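Local coordinates for uncharacterized protein (PDB 4FTD) that is of unknown function but joins an immunoglobulin-like domain to a six-bladed beta-propeller and may take part in carbohydrate metabolism, at residues 46-51 with 104-109; 214-219 with 227-232; 396-401 with 441-446. All coordinates share one frame; numbering follows the deposited sequence.

Contact 1 of 3, residues 46-51 with 104-109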
loop_
_atom_site.group_PDB
_atom_site.type_symbol
_atom_site.label_atom_id
_atom_site.label_comp_id
_atom_site.label_asym_id
_atom_site.label_seq_id
_atom_site.Cartn_x
_atom_site.Cartn_y
_atom_site.Cartn_z
ATOM N N PHE A 46 35.397 3.220 -3.705
ATOM C CA PHE A 46 35.149 3.974 -2.485
ATOM C C PHE A 46 33.669 3.969 -2.193
ATOM O O PHE A 46 32.871 3.832 -3.110
ATOM C CB PHE A 46 35.559 5.445 -2.683
ATOM C CG PHE A 46 37.016 5.631 -2.953
ATOM C CD1 PHE A 46 37.497 5.596 -4.257
ATOM C CD2 PHE A 46 37.905 5.824 -1.906
ATOM C CE1 PHE A 46 38.862 5.759 -4.519
ATOM C CE2 PHE A 46 39.267 5.961 -2.150
ATOM C CZ PHE A 46 39.741 5.938 -3.457
ATOM N N PRO A 47 33.294 4.178 -0.928
ATOM C CA PRO A 47 31.866 4.457 -0.678
ATOM C C PRO A 47 31.426 5.697 -1.476
ATOM O O PRO A 47 32.250 6.536 -1.876
ATOM C CB PRO A 47 31.788 4.709 0.824
ATOM C CG PRO A 47 33.162 4.574 1.373
ATOM C CD PRO A 47 34.100 4.112 0.295
ATOM N N ARG A 48 30.141 5.783 -1.755
ATOM C CA ARG A 48 29.615 6.885 -2.544
ATOM C C ARG A 48 29.851 8.190 -1.777
ATOM O O ARG A 48 29.717 8.230 -0.567
ATOM C CB ARG A 48 28.127 6.686 -2.840
ATOM C CG ARG A 48 27.844 5.462 -3.699
ATOM C CD ARG A 48 26.363 5.151 -3.817
ATOM N NE ARG A 48 26.160 4.152 -4.872
ATOM C CZ ARG A 48 26.127 4.417 -6.188
ATOM N NH1 ARG A 48 26.242 5.663 -6.680
ATOM N NH2 ARG A 48 25.960 3.422 -7.043
ATOM N N LEU A 49 30.225 9.240 -2.488
ATOM C CA LEU A 49 30.551 10.516 -1.872
ATOM C C LEU A 49 29.395 11.505 -1.978
ATOM O O LEU A 49 28.551 11.435 -2.905
ATOM C CB LEU A 49 31.802 11.108 -2.545
ATOM C CG LEU A 49 33.040 10.215 -2.602
ATOM C CD1 LEU A 49 34.218 11.007 -3.187
ATOM C CD2 LEU A 49 33.371 9.699 -1.209
ATOM N N ASP A 50 29.379 12.464 -1.054
ATOM C CA ASP A 50 28.361 13.505 -1.058
ATOM C C ASP A 50 28.400 14.215 -2.382
ATOM O O ASP A 50 29.470 14.528 -2.877
ATOM C CB ASP A 50 28.589 14.537 0.041
ATOM C CG ASP A 50 28.601 13.937 1.397
ATOM O OD1 ASP A 50 27.858 12.959 1.579
ATOM O OD2 ASP A 50 29.363 14.431 2.266
ATOM N N VAL A 51 27.219 14.471 -2.935
ATOM C CA VAL A 51 27.058 15.152 -4.227
ATOM C C VAL A 51 27.614 16.580 -4.206
ATOM O O VAL A 51 27.917 17.109 -5.255
ATOM C CB VAL A 51 25.574 15.149 -4.683
ATOM C CG1 VAL A 51 25.062 13.712 -4.843
ATOM C CG2 VAL A 51 24.708 15.890 -3.682
ATOM N N LYS A 104 37.310 4.047 -9.508
ATOM C CA LYS A 104 35.942 4.529 -9.692
ATOM C C LYS A 104 35.494 5.359 -8.490
ATOM O O LYS A 104 35.632 4.923 -7.341
ATOM C CB LYS A 104 34.975 3.358 -9.895
ATOM C CG LYS A 104 33.549 3.775 -10.275
ATOM C CD LYS A 104 32.592 2.590 -10.241
ATOM C CE LYS A 104 32.904 1.586 -11.343
ATOM N NZ LYS A 104 31.929 0.466 -11.317
ATOM N N VAL A 105 34.995 6.565 -8.774
ATOM C CA VAL A 105 34.418 7.441 -7.760
ATOM C C VAL A 105 32.925 7.617 -8.118
ATOM O O VAL A 105 32.593 7.863 -9.281
ATOM C CB VAL A 105 35.128 8.804 -7.651
ATOM C CG1 VAL A 105 34.368 9.713 -6.702
ATOM C CG2 VAL A 105 36.578 8.640 -7.163
ATOM N N ARG A 106 32.070 7.499 -7.094
ATOM C CA ARG A 106 30.616 7.509 -7.233
ATOM C C ARG A 106 29.938 8.519 -6.314
ATOM O O ARG A 106 30.405 8.727 -5.193
ATOM C CB ARG A 106 30.102 6.117 -6.891
ATOM C CG ARG A 106 30.629 5.043 -7.823
ATOM C CD ARG A 106 30.146 3.677 -7.409
ATOM N NE ARG A 106 30.738 3.278 -6.137
ATOM C CZ ARG A 106 30.172 2.467 -5.248
ATOM N NH1 ARG A 106 28.968 1.964 -5.455
ATOM N NH2 ARG A 106 30.801 2.176 -4.112
ATOM N N LYS A 107 28.858 9.143 -6.814
ATOM C CA LYS A 107 28.035 10.085 -6.049
ATOM C C LYS A 107 26.984 9.295 -5.298
ATOM O O LYS A 107 26.489 8.262 -5.787
ATOM C CB LYS A 107 27.261 11.088 -6.942
ATOM C CG LYS A 107 28.076 12.130 -7.704
ATOM C CD LYS A 107 27.210 12.949 -8.664
ATOM C CE LYS A 107 28.064 13.878 -9.518
ATOM N NZ LYS A 107 27.259 14.691 -10.474
ATOM N N ARG A 108 26.581 9.813 -4.146
ATOM C CA ARG A 108 25.422 9.258 -3.444
ATOM C C ARG A 108 24.165 9.482 -4.262
ATOM O O ARG A 108 24.048 10.497 -4.941
ATOM C CB ARG A 108 25.257 9.899 -2.085
ATOM C CG ARG A 108 26.332 9.438 -1.133
ATOM C CD ARG A 108 26.279 10.238 0.124
ATOM N NE ARG A 108 24.994 10.054 0.771
ATOM C CZ ARG A 108 24.466 10.899 1.645
ATOM N NH1 ARG A 108 25.096 12.028 1.995
ATOM N NH2 ARG A 108 23.285 10.614 2.177
ATOM N N VAL A 109 23.252 8.513 -4.198
ATOM C CA VAL A 109 22.003 8.546 -4.932
ATOM C C VAL A 109 20.892 8.420 -3.888
ATOM O O VAL A 109 20.802 7.388 -3.235
ATOM C CB VAL A 109 21.947 7.388 -5.953
ATOM C CG1 VAL A 109 20.579 7.305 -6.617
ATOM C CG2 VAL A 109 23.061 7.552 -6.973
HETATM O O HOH W 1 33.644 3.455 -6.083
HETATM O O HOH W 2 32.863 6.255 -4.549
#
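R48 and R106 cross at about a right angle, with their guanidinium planes 58° apart. CG of R48 lies over the centre of one face of the R106 guanidinium. R48 NE comes within 3.6 Å of R106 NH1, so two like charges sit close together. NH1 of R48 donates to K107 O at 2.8 Å, in the plane of its guanidinium and nearly along the C=O axis. NH2 of R106 donates to F46 O, also at 2.8 Å. The bend at chi3 (-68°) places NE of R106, which donates to a water shared with F46 N. A second water accepts from R106 N and lies close to P47 O. R108 lies beside D50 and points the same way. Its NH1 forms a salt bridge of 2.9 Å with D50 OD1 on the anti side of the carboxylate, tilted out of its plane. The backbones pair through L49 N to R106 O and R108 N to L49 O. L49 CD1 packs on V105 CG1 at 3.7 Å. The contact extends the pairing of strands 43-45 and 98-106 in the immunoglobulin-like domain. D50 also meets K31. R106 bridges to the C-terminal carboxylate of D453 and R108 to E450, which ties the chain's C-terminal end to this domain. D453 would probably offset the repulsion between R48 and R106, though its pair with R48 is long and weak.

Contact 2 of 3, residues 214-219 with 227-232; sequences PFKIYY and PEVIAN
I217 O is gripped by two backbone N-H groups, I230 N at 2.8 Å and A231 N at 3.2 Å. Two successive residues thus face one, which makes a classic beta bulge. The register shifts by one residue there. I217 N returns a bond to A231 O, which it meets from above the carbonyl plane. Beyond the bulge, Y219 and E228 form a hydrogen-bonded pair with bonds both ways. K216 with N232 and Y218 with V229 are the non-hydrogen-bonded pairs.

I230 CG1 lies between its own backbone N and carbonyl carbon (chi1 65°) and packs on I217 CG2 at 3.8 Å. I230 CG2 touches Y219 CB. A231 CB meets I217 CD1 at 3.9 Å. E228 runs beside Y219, and its OE2 lies at the ring edge, 3.7 Å from CD2 of Y219. The two planes are 87° apart. The other carboxylate oxygen of E228 bridges to K280.

K216, Y218, V229 and N232 share the other face. K216 lies alongside N232, with its CG 3.7 Å from N232 OD1. Its chain bends at chi3 (75°), and NZ donates to Y218 OH at 3.0 Å and also to K186 O. An alanine at K216 would probably deprive Y218 OH and K186 O of this donor and open a gap beside the N232 amide. CE2 of Y218 packs on V229 CG2.

The hairpin supplies the last two strands of a four-stranded antiparallel propeller blade, with 228-233 outermost. Strand 201-207 flanks 215-220 on its other side. I217 packs on strand 259-264 of the following sheet, while I230 and A231 touch V282 of strand 281-291.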
loop_
_atom_site.group_PDB
_atom_site.type_symbol
_atom_site.label_atom_id
_atom_site.label_comp_id
_atom_site.label_asym_id
_atom_site.label_seq_id
_atom_site.Cartn_x
_atom_site.Cartn_y
_atom_site.Cartn_z
ATOM N N PRO A 214 -34.630 -3.455 6.305
ATOM C CA PRO A 214 -33.852 -2.351 6.874
ATOM C C PRO A 214 -32.378 -2.344 6.429
ATOM O O PRO A 214 -31.704 -3.377 6.448
ATOM C CB PRO A 214 -33.958 -2.571 8.377
ATOM C CG PRO A 214 -35.240 -3.344 8.568
ATOM C CD PRO A 214 -35.290 -4.250 7.369
ATOM N N PHE A 215 -31.933 -1.188 5.960
ATOM C CA PHE A 215 -30.564 -0.961 5.601
ATOM C C PHE A 215 -29.940 -0.048 6.642
ATOM O O PHE A 215 -30.068 1.143 6.565
ATOM C CB PHE A 215 -30.479 -0.432 4.168
ATOM C CG PHE A 215 -29.071 -0.369 3.602
ATOM C CD1 PHE A 215 -28.146 -1.398 3.800
ATOM C CD2 PHE A 215 -28.736 0.652 2.695
ATOM C CE1 PHE A 215 -26.876 -1.351 3.252
ATOM C CE2 PHE A 215 -27.463 0.690 2.125
ATOM C CZ PHE A 215 -26.545 -0.313 2.385
ATOM N N LYS A 216 -29.296 -0.668 7.627
ATOM C CA LYS A 216 -28.879 0.003 8.836
ATOM C C LYS A 216 -27.390 0.136 8.885
ATOM O O LYS A 216 -26.682 -0.712 8.322
ATOM C CB LYS A 216 -29.427 -0.762 10.043
ATOM C CG LYS A 216 -30.953 -0.844 10.042
ATOM C CD LYS A 216 -31.512 -1.640 11.202
ATOM C CE LYS A 216 -31.420 -0.842 12.471
ATOM N NZ LYS A 216 -31.854 -1.682 13.597
ATOM N N ILE A 217 -26.938 1.235 9.478
ATOM C CA ILE A 217 -25.532 1.532 9.720
ATOM C C ILE A 217 -25.399 1.808 11.218
ATOM O O ILE A 217 -26.181 2.582 11.809
ATOM C CB ILE A 217 -25.012 2.732 8.930
ATOM C CG1 ILE A 217 -25.347 2.563 7.421
ATOM C CG2 ILE A 217 -23.529 2.953 9.139
ATOM C CD1 ILE A 217 -24.995 3.762 6.563
ATOM N N TYR A 218 -24.427 1.128 11.790
ATOM C CA TYR A 218 -24.117 1.186 13.184
ATOM C C TYR A 218 -22.703 1.738 13.419
ATOM O O TYR A 218 -21.795 1.531 12.593
ATOM C CB TYR A 218 -24.170 -0.216 13.747
ATOM C CG TYR A 218 -25.523 -0.903 13.602
ATOM C CD1 TYR A 218 -25.828 -1.634 12.464
ATOM C CD2 TYR A 218 -26.489 -0.814 14.622
ATOM C CE1 TYR A 218 -27.039 -2.323 12.342
ATOM C CE2 TYR A 218 -27.711 -1.477 14.510
ATOM C CZ TYR A 218 -27.985 -2.221 13.363
ATOM O OH TYR A 218 -29.144 -2.913 13.264
ATOM N N TYR A 219 -22.529 2.344 14.608
ATOM C CA TYR A 219 -21.317 3.027 14.996
ATOM C C TYR A 219 -20.926 2.704 16.434
ATOM O O TYR A 219 -21.787 2.722 17.336
ATOM C CB TYR A 219 -21.577 4.546 14.875
ATOM C CG TYR A 219 -20.466 5.483 15.367
ATOM C CD1 TYR A 219 -19.440 5.889 14.520
ATOM C CD2 TYR A 219 -20.517 6.051 16.630
ATOM C CE1 TYR A 219 -18.465 6.774 14.948
ATOM C CE2 TYR A 219 -19.532 6.923 17.061
ATOM C CZ TYR A 219 -18.508 7.278 16.210
ATOM O OH TYR A 219 -17.521 8.149 16.605
ATOM N N PRO A 227 -23.416 0.126 20.936
ATOM C CA PRO A 227 -23.612 0.425 19.543
ATOM C C PRO A 227 -24.588 1.629 19.391
ATOM O O PRO A 227 -25.483 1.752 20.199
ATOM C CB PRO A 227 -24.285 -0.853 19.020
ATOM C CG PRO A 227 -25.033 -1.396 20.203
ATOM C CD PRO A 227 -24.103 -1.120 21.336
ATOM N N GLU A 228 -24.429 2.453 18.360
ATOM C CA GLU A 228 -25.394 3.493 18.020
ATOM C C GLU A 228 -25.897 3.241 16.609
ATOM O O GLU A 228 -25.100 3.032 15.708
ATOM C CB GLU A 228 -24.737 4.870 18.081
ATOM C CG GLU A 228 -24.197 5.216 19.455
ATOM C CD GLU A 228 -23.413 6.528 19.479
ATOM O OE1 GLU A 228 -24.039 7.559 19.131
ATOM O OE2 GLU A 228 -22.193 6.526 19.852
ATOM N N VAL A 229 -27.213 3.238 16.421
ATOM C CA VAL A 229 -27.770 3.177 15.079
ATOM C C VAL A 229 -27.639 4.609 14.541
ATOM O O VAL A 229 -28.192 5.525 15.129
ATOM C CB VAL A 229 -29.239 2.757 15.060
ATOM C CG1 VAL A 229 -29.628 2.458 13.626
ATOM C CG2 VAL A 229 -29.482 1.585 16.027
ATOM N N ILE A 230 -26.896 4.777 13.455
ATOM C CA ILE A 230 -26.737 6.086 12.793
ATOM C C ILE A 230 -27.506 6.197 11.478
ATOM O O ILE A 230 -27.655 7.286 10.965
ATOM C CB ILE A 230 -25.236 6.519 12.647
ATOM C CG1 ILE A 230 -24.426 5.601 11.734
ATOM C CG2 ILE A 230 -24.615 6.612 14.032
ATOM C CD1 ILE A 230 -23.046 6.143 11.355
ATOM N N ALA A 231 -28.014 5.087 10.948
ATOM C CA ALA A 231 -28.896 5.118 9.769
ATOM C C ALA A 231 -29.786 3.928 9.772
ATOM O O ALA A 231 -29.394 2.826 10.223
ATOM C CB ALA A 231 -28.098 5.136 8.477
ATOM N N ASN A 232 -30.981 4.140 9.257
ATOM C CA ASN A 232 -31.981 3.119 9.030
ATOM C C ASN A 232 -32.708 3.517 7.734
ATOM O O ASN A 232 -33.744 4.151 7.749
ATOM C CB ASN A 232 -32.871 2.949 10.279
ATOM C CG ASN A 232 -33.743 1.719 10.200
ATOM O OD1 ASN A 232 -33.923 1.174 9.142
ATOM N ND2 ASN A 232 -34.322 1.328 11.303
#

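Contact 3 of 3, residues 396-401 with 441-446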
loop_
_atom_site.group_PDB
_atom_site.type_symbol
_atom_site.label_atom_id
_atom_site.label_comp_id
_atom_site.label_asym_id
_atom_site.label_seq_id
_atom_site.Cartn_x
_atom_site.Cartn_y
_atom_site.Cartn_z
ATOM N N PRO A 396 2.666 -5.817 -10.695
ATOM C CA PRO A 396 2.746 -5.186 -9.377
ATOM C C PRO A 396 4.197 -5.157 -8.882
ATOM O O PRO A 396 4.988 -5.999 -9.273
ATOM C CB PRO A 396 1.892 -6.088 -8.486
ATOM C CG PRO A 396 1.710 -7.347 -9.227
ATOM C CD PRO A 396 1.838 -7.031 -10.688
ATOM N N ILE A 397 4.549 -4.154 -8.082
ATOM C CA ILE A 397 5.859 -4.068 -7.444
ATOM C C ILE A 397 5.906 -4.989 -6.198
ATOM O O ILE A 397 6.963 -5.288 -5.704
ATOM C CB ILE A 397 6.204 -2.603 -7.102
ATOM C CG1 ILE A 397 7.670 -2.449 -6.708
ATOM C CG2 ILE A 397 5.317 -2.068 -6.000
ATOM C CD1 ILE A 397 8.089 -1.004 -6.549
ATOM N N TYR A 398 4.759 -5.441 -5.695
ATOM C CA TYR A 398 4.710 -6.395 -4.570
ATOM C C TYR A 398 3.408 -7.189 -4.648
ATOM O O TYR A 398 2.381 -6.630 -5.004
ATOM C CB TYR A 398 4.787 -5.677 -3.201
ATOM C CG TYR A 398 4.700 -6.635 -2.033
ATOM C CD1 TYR A 398 5.798 -7.410 -1.669
ATOM C CD2 TYR A 398 3.500 -6.816 -1.332
ATOM C CE1 TYR A 398 5.719 -8.320 -0.621
ATOM C CE2 TYR A 398 3.408 -7.733 -0.290
ATOM C CZ TYR A 398 4.515 -8.471 0.069
ATOM O OH TYR A 398 4.415 -9.379 1.084
ATOM N N GLN A 399 3.466 -8.479 -4.314
ATOM C CA GLN A 399 2.301 -9.351 -4.309
ATOM C C GLN A 399 2.380 -10.299 -3.134
ATOM O O GLN A 399 3.453 -10.830 -2.842
ATOM C CB GLN A 399 2.261 -10.195 -5.574
ATOM C CG GLN A 399 1.004 -11.039 -5.730
ATOM C CD GLN A 399 1.047 -11.900 -6.962
ATOM O OE1 GLN A 399 1.886 -12.787 -7.082
ATOM N NE2 GLN A 399 0.146 -11.650 -7.874
ATOM N N PHE A 400 1.256 -10.479 -2.445
ATOM C CA PHE A 400 1.146 -11.492 -1.413
ATOM C C PHE A 400 -0.120 -12.275 -1.717
ATOM O O PHE A 400 -1.210 -11.747 -1.626
ATOM C CB PHE A 400 1.123 -10.936 0.011
ATOM C CG PHE A 400 1.214 -12.028 1.046
ATOM C CD1 PHE A 400 0.075 -12.712 1.453
ATOM C CD2 PHE A 400 2.449 -12.422 1.551
ATOM C CE1 PHE A 400 0.156 -13.759 2.362
ATOM C CE2 PHE A 400 2.538 -13.472 2.465
ATOM C CZ PHE A 400 1.388 -14.149 2.855
ATOM N N LYS A 401 0.053 -13.521 -2.106
ATOM C CA LYS A 401 -1.035 -14.400 -2.455
ATOM C C LYS A 401 -1.704 -14.941 -1.199
ATOM O O LYS A 401 -1.027 -15.527 -0.350
ATOM C CB LYS A 401 -0.473 -15.528 -3.299
ATOM C CG LYS A 401 -0.215 -15.128 -4.742
ATOM C CD LYS A 401 0.310 -16.329 -5.504
ATOM C CE LYS A 401 -0.463 -16.564 -6.779
ATOM N NZ LYS A 401 -1.899 -16.981 -6.586
ATOM N N VAL A 441 -3.892 -10.726 5.648
ATOM C CA VAL A 441 -2.437 -10.566 5.837
ATOM C C VAL A 441 -2.137 -9.102 6.194
ATOM O O VAL A 441 -2.867 -8.160 5.777
ATOM C CB VAL A 441 -1.659 -11.025 4.572
ATOM C CG1 VAL A 441 -1.899 -10.103 3.388
ATOM C CG2 VAL A 441 -0.158 -11.137 4.803
ATOM N N ILE A 442 -1.114 -8.907 7.039
ATOM C CA ILE A 442 -0.517 -7.618 7.267
ATOM C C ILE A 442 0.945 -7.717 6.786
ATOM O O ILE A 442 1.675 -8.592 7.242
ATOM C CB ILE A 442 -0.525 -7.246 8.740
ATOM C CG1 ILE A 442 -1.972 -7.176 9.269
ATOM C CG2 ILE A 442 0.239 -5.914 8.933
ATOM C CD1 ILE A 442 -2.067 -7.225 10.788
ATOM N N CYS A 443 1.348 -6.840 5.859
ATOM C CA CYS A 443 2.708 -6.802 5.320
ATOM C C CYS A 443 3.310 -5.446 5.619
ATOM O O CYS A 443 2.739 -4.422 5.209
ATOM C CB CYS A 443 2.678 -6.989 3.817
ATOM S SG CYS A 443 1.859 -8.494 3.329
ATOM N N GLU A 444 4.428 -5.432 6.339
ATOM C CA GLU A 444 5.089 -4.195 6.770
ATOM C C GLU A 444 6.425 -4.059 6.051
ATOM O O GLU A 444 7.164 -5.044 5.883
ATOM C CB GLU A 444 5.324 -4.212 8.281
ATOM C CG GLU A 444 4.071 -4.492 9.108
ATOM C CD GLU A 444 4.227 -4.173 10.591
ATOM O OE1 GLU A 444 5.367 -4.193 11.100
ATOM O OE2 GLU A 444 3.211 -3.895 11.260
ATOM N N PHE A 445 6.749 -2.826 5.682
ATOM C CA PHE A 445 7.963 -2.510 4.934
ATOM C C PHE A 445 8.654 -1.274 5.490
ATOM O O PHE A 445 7.992 -0.298 5.828
ATOM C CB PHE A 445 7.631 -2.207 3.479
ATOM C CG PHE A 445 6.846 -3.291 2.790
ATOM C CD1 PHE A 445 5.446 -3.276 2.814
ATOM C CD2 PHE A 445 7.479 -4.303 2.110
ATOM C CE1 PHE A 445 4.723 -4.255 2.179
ATOM C CE2 PHE A 445 6.753 -5.275 1.461
ATOM C CZ PHE A 445 5.371 -5.251 1.499
ATOM N N PRO A 446 9.982 -1.290 5.545
ATOM C CA PRO A 446 10.714 -0.092 5.958
ATOM C C PRO A 446 10.882 0.910 4.798
ATOM O O PRO A 446 10.619 0.564 3.653
ATOM C CB PRO A 446 12.082 -0.657 6.356
ATOM C CG PRO A 446 12.262 -1.839 5.455
ATOM C CD PRO A 446 10.885 -2.428 5.276
#
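Y398 and F445 form a T-shaped (edge-to-face) aromatic pair, with ring centroids 4.8 Å apart and planes at 82°. F445 supplies the edge. Its CZ stands over the centre of the Y398 ring, 3.6 Å from CZ of Y398. Y398 CG is anti to the backbone N (chi1 178°), and its CB points toward 441-446.

A CH-pi contact joins F400 and V441. CG2 of V441 lies 3.8 Å from the centroid of the F400 ring, over one face and shifted toward its rim. CG1 and CB of V441 also touch F400 CD1.

Sulfur-aromatic contacts fill the middle. SG of C443 sits at the edge of the Y398 ring, 5.2 Å from its centroid and 3.5 Å from Y398 OH. The same sulfur approaches the F400 ring obliquely, at 4.8 Å from the centroid.

All this is side-chain packing between two sheets, since the axes of 398-401 and 441-446 come no closer than 9.4 Å. Face-to-face packing of neighbouring blade sheets through side chains is usual in a beta-propeller, and this contact fits it. Strand 398-401 pairs with 369-374, whose V372 faces both I397 and Y398 in a classic bulge. Strand 439-446 lies between 120-125 and 426-435. F116 adds a further edge-to-face partner to F445, and V121 of strand 120-125 touches both F400 and V441.

The three contacts follow one another along the chain and do not touch. Contact 1 belongs to the immunoglobulin-like domain, contacts 2 and 3 to the propeller. Contacts 1 and 2 lie on opposite sides of the chain's centre, with their own centres 60 Å apart. Contact 3 is intermediate, its centre 31 Å from that of contact 1 and 34 Å from that of contact 2. Contact 2 forms within one sheet, whereas contact 3 packs two sheets together. No active site is known. A glycerol, probably from the crystallisation liquor, bonds to the backbone oxygens of Q399 and K401 and lies about 4 Å from the F400 side chain in contact 3.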